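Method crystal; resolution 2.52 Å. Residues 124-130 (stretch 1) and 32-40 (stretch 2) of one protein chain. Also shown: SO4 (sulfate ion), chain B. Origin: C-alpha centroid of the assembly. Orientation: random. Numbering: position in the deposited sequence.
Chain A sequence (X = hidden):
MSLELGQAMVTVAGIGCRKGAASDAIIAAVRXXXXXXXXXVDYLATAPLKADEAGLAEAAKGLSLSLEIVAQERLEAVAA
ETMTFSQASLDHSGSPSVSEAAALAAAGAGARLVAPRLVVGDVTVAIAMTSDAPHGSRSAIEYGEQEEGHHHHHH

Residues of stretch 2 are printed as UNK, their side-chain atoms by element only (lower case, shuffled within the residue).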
# COMPACT_ATOMS: atom_id res chain seq x y z
N THR A 124 -10.30 9.96 10.99
CA THR A 124 -9.07 10.68 11.30
C THR A 124 -8.17 10.75 10.07
O THR A 124 -7.99 9.76 9.37
CB THR A 124 -8.30 10.03 12.46
OG1 THR A 124 -9.21 9.77 13.53
CG2 THR A 124 -7.19 10.94 12.96
N VAL A 125 -7.63 11.93 9.80
CA VAL A 125 -6.75 12.16 8.67
C VAL A 125 -5.46 12.81 9.16
O VAL A 125 -5.50 13.88 9.77
CB VAL A 125 -7.40 13.08 7.62
CG1 VAL A 125 -6.55 13.13 6.35
CG2 VAL A 125 -8.83 12.61 7.28
N ALA A 126 -4.34 12.15 8.90
CA ALA A 126 -3.00 12.69 9.17
C ALA A 126 -2.27 12.92 7.86
O ALA A 126 -2.17 12.01 7.05
CB ALA A 126 -2.21 11.73 10.04
N ILE A 127 -1.74 14.12 7.66
CA ILE A 127 -1.01 14.41 6.42
C ILE A 127 0.50 14.48 6.65
O ILE A 127 0.97 15.23 7.50
CB ILE A 127 -1.55 15.68 5.69
CG1 ILE A 127 -2.98 15.45 5.18
CG2 ILE A 127 -0.68 16.06 4.49
CD1 ILE A 127 -4.04 16.05 6.05
N ALA A 128 1.23 13.68 5.89
CA ALA A 128 2.69 13.72 5.88
C ALA A 128 3.22 14.09 4.50
O ALA A 128 2.62 13.75 3.49
CB ALA A 128 3.26 12.39 6.33
N MSE A 129 4.35 14.80 4.48
CA MSE A 129 5.08 15.08 3.24
C MSE A 129 6.50 14.56 3.35
O MSE A 129 7.10 14.61 4.42
CB MSE A 129 5.11 16.57 2.95
CG MSE A 129 4.14 17.00 1.88
SE MSE A 129 3.40 18.77 2.23
CE MSE A 129 2.36 19.04 0.60
N THR A 130 7.04 14.07 2.23
CA THR A 130 8.37 13.48 2.23
C THR A 130 9.42 14.46 1.71
O THR A 130 9.08 15.54 1.23
CB THR A 130 8.39 12.15 1.44
OG1 THR A 130 9.60 11.43 1.74
CG2 THR A 130 8.29 12.39 -0.06
N UNK A 32 -11.79 17.42 2.60
CA UNK A 32 -11.84 18.49 3.60
C UNK A 32 -10.45 18.80 4.14
O UNK A 32 -10.13 19.96 4.37
c UNK A 32 -12.80 18.14 4.73
N UNK A 33 -9.64 17.76 4.33
CA UNK A 33 -8.24 17.90 4.74
C UNK A 33 -7.42 18.66 3.70
O UNK A 33 -6.62 19.53 4.04
c UNK A 33 -7.63 16.53 4.98
N UNK A 34 -7.65 18.32 2.43
CA UNK A 34 -6.99 18.98 1.32
C UNK A 34 -7.29 20.47 1.29
O UNK A 34 -6.37 21.28 1.16
o UNK A 34 -6.26 15.89 -2.24
c UNK A 34 -7.17 16.31 -1.50
o UNK A 34 -8.38 16.21 -1.78
c UNK A 34 -6.78 16.96 -0.20
c UNK A 34 -7.42 18.32 0.00
N UNK A 35 -8.56 20.82 1.45
CA UNK A 35 -9.00 22.22 1.48
C UNK A 35 -8.52 22.97 2.71
O UNK A 35 -8.05 24.10 2.60
c UNK A 35 -13.87 20.32 0.37
n UNK A 35 -13.38 21.52 0.68
n UNK A 35 -14.65 19.69 1.24
n UNK A 35 -13.60 19.76 -0.80
c UNK A 35 -11.04 21.96 -0.02
c UNK A 35 -12.51 22.31 -0.18
c UNK A 35 -10.52 22.31 1.36
N UNK A 36 -8.62 22.34 3.88
CA UNK A 36 -8.23 22.96 5.15
C UNK A 36 -6.75 23.23 5.28
O UNK A 36 -6.35 24.16 5.99
c UNK A 36 -8.70 22.12 6.33
N UNK A 37 -5.92 22.44 4.60
CA UNK A 37 -4.48 22.54 4.78
C UNK A 37 -3.72 23.00 3.54
O UNK A 37 -2.52 23.30 3.61
c UNK A 37 -5.50 19.22 8.13
c UNK A 37 -4.93 21.41 8.98
c UNK A 37 -3.92 21.22 5.31
c UNK A 37 -5.47 20.14 9.19
c UNK A 37 -4.43 21.75 7.73
c UNK A 37 -5.00 19.58 6.88
c UNK A 37 -4.46 20.84 6.66
N UNK A 38 -4.41 23.08 2.41
CA UNK A 38 -3.80 23.55 1.18
C UNK A 38 -2.87 22.52 0.59
O UNK A 38 -1.80 22.85 0.09
N UNK A 39 -3.27 21.26 0.68
CA UNK A 39 -2.49 20.15 0.15
C UNK A 39 -3.29 19.38 -0.91
O UNK A 39 -4.49 19.62 -1.08
c UNK A 39 -3.20 18.55 2.01
c UNK A 39 -1.06 19.86 2.23
c UNK A 39 -2.02 19.17 1.27
N UNK A 40 -2.61 18.49 -1.61
CA UNK A 40 -3.26 17.58 -2.54
C UNK A 40 -2.68 16.21 -2.29
O UNK A 40 -1.51 15.97 -2.55
c UNK A 40 -4.29 17.57 -4.84
o UNK A 40 -2.87 19.40 -4.13
c UNK A 40 -3.07 17.98 -4.02
S SO4 B . -5.72 7.96 15.27
O1 SO4 B . -5.73 6.74 14.48
O2 SO4 B . -4.92 8.98 14.61
O3 SO4 B . -7.08 8.45 15.43
O4 SO4 B . -5.15 7.68 16.59

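Position 32 lies in a helix that begins earlier in the chain, and its side chain is a single carbon, out of reach of the strand 124-129. One carbon and nothing further makes it Ala32. Position 33 also carries one carbon, but this one points toward the strand and is buried against it: CB of 33 lies 3.8 Å from CG1 of Val125 and 3.8 Å from CD1 of Ile127, packing against both of two side chains that project from the same side of the strand and touch each other. It is Ala33, and its CA is 7.1 Å from the CA of Val125, a short spacing that a single-carbon side chain suits well.

At position 34 three carbons run in an unbranched chain and the third carries two oxygens, a carboxylate at the end of two methylene groups. The CA-to-CB bond points away from the strand and the group touches nothing on it. This is Glu34, with chi1 m and chi2 t; its OE1 is hydrogen-bonded just outside the stretch. Position 35 is longer still: three carbons, a nitrogen, then a carbon bearing two more nitrogens. That guanidinium group identifies Arg35, which is exposed and whose side chain is out of reach of the strand. Position 36 returns to a single carbon, again out of reach, and is Ala36; its N donates to O of Ala32 at 2.9 Å, a regular helical bond.

Position 37 has one carbon followed by a ring of six carbons, with no oxygen attached, and so is Phe37 rather than tyrosine. Its chi1 is m, and its CD2 comes within 3.8 Å of CD1 of Ile127, which meets the ring obliquely. Position 38 has no side-chain atoms and is therefore Gly38. It is the first residue to leave helical geometry, with phi of 74°, a value that favours glycine. The chain turns here while O of Glu34 still accepts a weak bond from N of Gly38, at 2.9 Å.

Position 39 has one carbon that carries two others, three in all and no heteroatom, which defines Val39. Its N also reaches O of Glu34, at 3.1 Å, holding the residue close to the helix end. With chi1 m, its CG1 lies 3.9 Å from CE of the selenomethionine Met129 and its CG2 4.3 Å from CG2 of Ile127. Position 40 also branches at its first carbon, but into one oxygen and one carbon: Thr40, which points away from the strand.

The contact is entirely apolar, with no hydrogen bond between the stretches. Val125, Ile127 and Met129 alternate with residues that make no contact, so one side of the strand meets the helix and the turn after it. Ile127 is the hub, touching Ala33, Phe37 and Val39. The N-to-C directions of strand and helix differ by 53°, and the contacts run from Ala33 at Val125 to Val39, beyond the helix, at Met129; 229 Å² is buried, both sides summed.

Stretch 2, residues 32-40: AAERAFGVT
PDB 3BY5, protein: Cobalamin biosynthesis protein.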